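Local atomic coordinates of protein Pcdhgb2 (Mus musculus, PDB entry 5SZR), a protein that probably mediates calcium-dependent cell adhesion, through extracellular cadherin domains that include the four in this chain, and may help establish specific neuronal connections in the brain. Residues 3-17 against 92-105. Numbering follows the deposited sequence.
Sequences PMFSQDVFSVTLRED and SHCSIQVKILDEND. With CA (calcium ion), chain K; CA (calcium ion), chain J; CA (calcium ion), chain L.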
loop_
_atom_site.group_PDB
_atom_site.type_symbol
_atom_site.label_atom_id
_atom_site.label_comp_id
_atom_site.label_asym_id
_atom_site.label_seq_id
_atom_site.Cartn_x
_atom_site.Cartn_y
_atom_site.Cartn_z
ATOM N N PRO A 3 7.137 22.126 89.392
ATOM C CA PRO A 3 6.926 22.698 88.059
ATOM C C PRO A 3 5.551 22.340 87.515
ATOM O O PRO A 3 4.984 21.293 87.838
ATOM C CB PRO A 3 8.042 22.068 87.218
ATOM C CG PRO A 3 8.406 20.815 87.941
ATOM C CD PRO A 3 8.202 21.107 89.401
ATOM N N MET A 4 5.011 23.233 86.687
ATOM C CA MET A 4 3.711 23.006 86.068
ATOM C C MET A 4 3.657 23.672 84.703
ATOM O O MET A 4 4.090 24.818 84.542
ATOM C CB MET A 4 2.562 23.534 86.934
ATOM C CG MET A 4 2.096 22.572 88.005
ATOM S SD MET A 4 0.402 22.903 88.523
ATOM C CE MET A 4 0.527 24.614 89.051
ATOM N N PHE A 5 3.109 22.949 83.730
ATOM C CA PHE A 5 2.861 23.500 82.409
ATOM C C PHE A 5 1.555 24.290 82.395
ATOM O O PHE A 5 0.655 24.071 83.211
ATOM C CB PHE A 5 2.813 22.389 81.359
ATOM C CG PHE A 5 4.138 21.731 81.110
ATOM C CD1 PHE A 5 5.072 22.321 80.273
ATOM C CD2 PHE A 5 4.454 20.523 81.713
ATOM C CE1 PHE A 5 6.296 21.724 80.046
ATOM C CE2 PHE A 5 5.678 19.920 81.487
ATOM C CZ PHE A 5 6.597 20.521 80.651
ATOM N N SER A 6 1.464 25.225 81.443
ATOM C CA SER A 6 0.271 26.056 81.310
ATOM C C SER A 6 -0.978 25.217 81.066
ATOM O O SER A 6 -2.080 25.613 81.460
ATOM C CB SER A 6 0.469 27.067 80.178
ATOM O OG SER A 6 -0.654 27.102 79.312
ATOM N N GLN A 7 -0.826 24.065 80.426
ATOM C CA GLN A 7 -1.932 23.154 80.172
ATOM C C GLN A 7 -1.345 21.762 79.990
ATOM O O GLN A 7 -0.130 21.593 79.866
ATOM C CB GLN A 7 -2.740 23.584 78.941
ATOM C CG GLN A 7 -1.987 23.427 77.626
ATOM C CD GLN A 7 -2.623 24.201 76.487
ATOM O OE1 GLN A 7 -2.609 25.433 76.477
ATOM N NE2 GLN A 7 -3.187 23.477 75.517
ATOM N N ASP A 8 -2.222 20.760 79.970
ATOM C CA ASP A 8 -1.730 19.392 79.847
ATOM C C ASP A 8 -1.455 19.004 78.397
ATOM O O ASP A 8 -0.447 18.348 78.117
ATOM C CB ASP A 8 -2.718 18.417 80.486
ATOM C CG ASP A 8 -2.813 18.595 81.989
ATOM O OD1 ASP A 8 -1.878 19.184 82.575
ATOM O OD2 ASP A 8 -3.815 18.147 82.583
ATOM N N VAL A 9 -2.320 19.397 77.463
ATOM C CA VAL A 9 -2.250 18.910 76.083
ATOM C C VAL A 9 -2.228 20.100 75.131
ATOM O O VAL A 9 -3.180 20.888 75.093
ATOM C CB VAL A 9 -3.421 17.976 75.743
ATOM C CG1 VAL A 9 -3.264 17.433 74.331
ATOM C CG2 VAL A 9 -3.509 16.839 76.748
ATOM N N PHE A 10 -1.147 20.222 74.366
ATOM C CA PHE A 10 -1.017 21.206 73.302
ATOM C C PHE A 10 -1.254 20.531 71.952
ATOM O O PHE A 10 -0.950 19.350 71.773
ATOM C CB PHE A 10 0.374 21.853 73.311
ATOM C CG PHE A 10 0.744 22.521 74.613
ATOM C CD1 PHE A 10 0.606 23.891 74.769
ATOM C CD2 PHE A 10 1.257 21.782 75.670
ATOM C CE1 PHE A 10 0.955 24.512 75.963
ATOM C CE2 PHE A 10 1.607 22.394 76.861
ATOM C CZ PHE A 10 1.458 23.761 77.008
ATOM N N SER A 11 -1.793 21.291 70.998
ATOM C CA SER A 11 -2.052 20.783 69.651
ATOM C C SER A 11 -1.473 21.744 68.622
ATOM O O SER A 11 -1.793 22.938 68.636
ATOM C CB SER A 11 -3.550 20.584 69.405
ATOM O OG SER A 11 -4.051 19.493 70.156
ATOM N N VAL A 12 -0.624 21.222 67.736
ATOM C CA VAL A 12 -0.060 21.991 66.633
ATOM C C VAL A 12 -0.196 21.180 65.352
ATOM O O VAL A 12 -0.249 19.946 65.380
ATOM C CB VAL A 12 1.421 22.371 66.876
ATOM C CG1 VAL A 12 1.560 23.232 68.114
ATOM C CG2 VAL A 12 2.286 21.124 66.986
ATOM N N THR A 13 -0.264 21.882 64.222
ATOM C CA THR A 13 -0.280 21.258 62.904
ATOM C C THR A 13 0.944 21.699 62.114
ATOM O O THR A 13 1.375 22.852 62.206
ATOM C CB THR A 13 -1.547 21.606 62.108
ATOM O OG1 THR A 13 -1.497 22.978 61.697
ATOM C CG2 THR A 13 -2.796 21.368 62.939
ATOM N N LEU A 14 1.500 20.780 61.331
ATOM C CA LEU A 14 2.658 21.061 60.496
ATOM C C LEU A 14 2.408 20.575 59.078
ATOM O O LEU A 14 1.890 19.473 58.871
ATOM C CB LEU A 14 3.927 20.389 61.040
ATOM C CG LEU A 14 4.371 20.682 62.474
ATOM C CD1 LEU A 14 5.659 19.929 62.792
ATOM C CD2 LEU A 14 4.545 22.176 62.697
ATOM N N ARG A 15 2.763 21.407 58.103
ATOM C CA ARG A 15 2.775 20.963 56.718
ATOM C C ARG A 15 3.938 20.002 56.505
ATOM O O ARG A 15 5.036 20.206 57.030
ATOM C CB ARG A 15 2.885 22.159 55.775
ATOM C CG ARG A 15 1.662 23.071 55.776
ATOM C CD ARG A 15 1.930 24.354 55.002
ATOM N NE ARG A 15 0.704 25.086 54.698
ATOM C CZ ARG A 15 0.182 26.035 55.470
ATOM N NH1 ARG A 15 -0.938 26.643 55.105
ATOM N NH2 ARG A 15 0.777 26.373 56.607
ATOM N N GLU A 16 3.694 18.942 55.734
ATOM C CA GLU A 16 4.713 17.909 55.578
ATOM C C GLU A 16 5.974 18.406 54.880
ATOM O O GLU A 16 6.985 17.698 54.902
ATOM C CB GLU A 16 4.141 16.706 54.825
ATOM C CG GLU A 16 3.638 17.005 53.423
ATOM C CD GLU A 16 3.410 15.737 52.607
ATOM O OE1 GLU A 16 4.112 14.735 52.850
ATOM O OE2 GLU A 16 2.525 15.745 51.731
ATOM N N ASP A 17 5.959 19.604 54.297
ATOM C CA ASP A 17 7.103 20.107 53.549
ATOM C C ASP A 17 7.966 21.084 54.341
ATOM O O ASP A 17 8.879 21.682 53.762
ATOM C CB ASP A 17 6.635 20.768 52.248
ATOM C CG ASP A 17 5.813 22.021 52.491
ATOM O OD1 ASP A 17 6.409 23.097 52.707
ATOM O OD2 ASP A 17 4.569 21.933 52.457
ATOM N N SER A 92 6.708 17.132 86.376
ATOM C CA SER A 92 5.406 17.331 85.755
ATOM C C SER A 92 5.499 16.994 84.274
ATOM O O SER A 92 6.571 17.061 83.666
ATOM C CB SER A 92 4.900 18.768 85.934
ATOM O OG SER A 92 4.350 18.950 87.224
ATOM N N HIS A 93 4.354 16.634 83.696
ATOM C CA HIS A 93 4.294 16.162 82.321
ATOM C C HIS A 93 3.245 16.934 81.537
ATOM O O HIS A 93 2.264 17.432 82.098
ATOM C CB HIS A 93 3.968 14.665 82.253
ATOM C CG HIS A 93 4.771 13.825 83.196
ATOM N ND1 HIS A 93 4.375 13.580 84.493
ATOM C CD2 HIS A 93 5.946 13.173 83.030
ATOM C CE1 HIS A 93 5.272 12.814 85.087
ATOM N NE2 HIS A 93 6.236 12.553 84.222
ATOM N N CYS A 94 3.469 17.028 80.228
ATOM C CA CYS A 94 2.466 17.534 79.304
ATOM C C CYS A 94 2.634 16.813 77.974
ATOM O O CYS A 94 3.685 16.230 77.692
ATOM C CB CYS A 94 2.572 19.049 79.112
ATOM S SG CYS A 94 3.904 19.562 78.012
ATOM N N SER A 95 1.585 16.855 77.157
ATOM C CA SER A 95 1.585 16.185 75.865
ATOM C C SER A 95 1.337 17.188 74.747
ATOM O O SER A 95 0.635 18.189 74.927
ATOM C CB SER A 95 0.532 15.072 75.804
ATOM O OG SER A 95 0.947 13.943 76.551
ATOM N N ILE A 96 1.926 16.907 73.589
ATOM C CA ILE A 96 1.820 17.757 72.411
ATOM C C ILE A 96 1.457 16.859 71.238
ATOM O O ILE A 96 2.283 16.055 70.789
ATOM C CB ILE A 96 3.118 18.520 72.131
ATOM C CG1 ILE A 96 3.468 19.400 73.329
ATOM C CG2 ILE A 96 2.983 19.356 70.864
ATOM C CD1 ILE A 96 4.927 19.673 73.458
ATOM N N GLN A 97 0.229 16.986 70.748
ATOM C CA GLN A 97 -0.254 16.173 69.639
ATOM C C GLN A 97 -0.006 16.934 68.343
ATOM O O GLN A 97 -0.626 17.976 68.097
ATOM C CB GLN A 97 -1.728 15.838 69.824
ATOM C CG GLN A 97 -1.964 14.922 71.003
ATOM C CD GLN A 97 -3.412 14.548 71.172
ATOM O OE1 GLN A 97 -4.045 14.029 70.250
ATOM N NE2 GLN A 97 -3.950 14.807 72.356
ATOM N N VAL A 98 0.909 16.420 67.527
ATOM C CA VAL A 98 1.352 17.086 66.309
ATOM C C VAL A 98 0.612 16.472 65.133
ATOM O O VAL A 98 0.763 15.277 64.842
ATOM C CB VAL A 98 2.873 16.969 66.126
ATOM C CG1 VAL A 98 3.297 17.612 64.816
ATOM C CG2 VAL A 98 3.598 17.613 67.301
ATOM N N LYS A 99 -0.190 17.287 64.460
ATOM C CA LYS A 99 -0.946 16.865 63.290
ATOM C C LYS A 99 -0.183 17.274 62.036
ATOM O O LYS A 99 0.321 18.398 61.946
ATOM C CB LYS A 99 -2.342 17.485 63.306
ATOM C CG LYS A 99 -3.132 17.282 62.036
ATOM C CD LYS A 99 -4.510 17.917 62.150
ATOM C CE LYS A 99 -5.271 17.805 60.837
ATOM N NZ LYS A 99 -6.623 18.425 60.911
ATOM N N ILE A 100 -0.076 16.354 61.082
ATOM C CA ILE A 100 0.624 16.608 59.829
ATOM C C ILE A 100 -0.409 16.880 58.748
ATOM O O ILE A 100 -1.467 16.236 58.705
ATOM C CB ILE A 100 1.537 15.427 59.452
ATOM C CG1 ILE A 100 2.461 15.080 60.618
ATOM C CG2 ILE A 100 2.354 15.748 58.200
ATOM C CD1 ILE A 100 3.312 16.241 61.095
ATOM N N LEU A 101 -0.116 17.847 57.885
ATOM C CA LEU A 101 -1.004 18.219 56.794
ATOM C C LEU A 101 -0.487 17.654 55.479
ATOM O O LEU A 101 0.715 17.694 55.200
ATOM C CB LEU A 101 -1.142 19.739 56.698
ATOM C CG LEU A 101 -1.867 20.366 57.889
ATOM C CD1 LEU A 101 -1.914 21.878 57.763
ATOM C CD2 LEU A 101 -3.266 19.784 58.013
ATOM N N ASP A 102 -1.403 17.127 54.675
ATOM C CA ASP A 102 -1.043 16.522 53.403
ATOM C C ASP A 102 -0.783 17.596 52.355
ATOM O O ASP A 102 -1.614 18.485 52.146
ATOM C CB ASP A 102 -2.156 15.587 52.930
ATOM C CG ASP A 102 -1.989 15.166 51.481
ATOM O OD1 ASP A 102 -0.856 14.824 51.083
ATOM O OD2 ASP A 102 -2.996 15.190 50.741
ATOM N N GLU A 103 0.371 17.509 51.699
ATOM C CA GLU A 103 0.696 18.323 50.540
ATOM C C GLU A 103 0.730 17.445 49.298
ATOM O O GLU A 103 0.924 16.229 49.372
ATOM C CB GLU A 103 2.046 19.030 50.707
ATOM C CG GLU A 103 2.151 19.924 51.938
ATOM C CD GLU A 103 1.291 21.170 51.836
ATOM O OE1 GLU A 103 0.658 21.546 52.849
ATOM O OE2 GLU A 103 1.247 21.769 50.737
ATOM N N ASN A 104 0.541 18.083 48.147
ATOM C CA ASN A 104 0.556 17.399 46.857
ATOM C C ASN A 104 2.007 17.216 46.435
ATOM O O ASN A 104 2.581 18.043 45.726
ATOM C CB ASN A 104 -0.237 18.193 45.828
ATOM C CG ASN A 104 -0.450 17.432 44.538
ATOM O OD1 ASN A 104 -0.179 16.235 44.453
ATOM N ND2 ASN A 104 -0.951 18.126 43.523
ATOM N N ASP A 105 2.618 16.116 46.882
ATOM C CA ASP A 105 4.001 15.820 46.528
ATOM C C ASP A 105 4.178 14.430 45.923
ATOM O O ASP A 105 5.317 13.973 45.784
ATOM C CB ASP A 105 4.924 15.990 47.743
ATOM C CG ASP A 105 4.548 15.087 48.906
ATOM O OD1 ASP A 105 3.419 14.558 48.924
ATOM O OD2 ASP A 105 5.385 14.914 49.816
HETATM CA CA CA K . 1.512 14.005 50.273
HETATM CA CA CA J . 4.993 13.034 51.173
HETATM CA CA CA L . -0.848 13.873 43.907
HETATM O O HOH W 1 6.013 11.158 49.452
HETATM O O HOH W 2 7.177 13.747 51.500
#
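C94 SG sits over the centre of the F5 ring, 3.6 Å from its centroid, and meets the F10 ring at its edge. The C94 side chain turns its sulfur between the backbone N and the carbonyl carbon (chi1 78°), which places it over the F5 face. Replacing F5 with an alanine would probably strip the ring from over the C94 sulfur, leaving it the F10 edge, and open a gap beside A84. Further along, V12 CG2 touches V98 CG2 at 3.8 Å, and L14 CD1 packs on V98 CG1. V24 of strand 23-26 lies against V12 and L14. Backbone hydrogen bonds between the parallel strands hold this register, from S95 N to D8 O (2.7 Å) through to E16 N to L101 O. Beyond the strands, the E16 carboxylate bridges two calcium ions. E16 OE1 binds one and E16 OE2 the other, each at 2.5 Å. E103 N also donates to E16 OE2 (2.8 Å), on its anti side, which fixes the carboxylate further. D105 spans the same two ions, while D102 OD1 and E103 O bind the one held by E16 OE2. D71, E73 and two waters complete the E16 OE1 site; E73 and D138 complete the other. Pairing of the first and last strands, ending in shared calcium ligands, is characteristic of a cadherin domain and its interdomain calcium site.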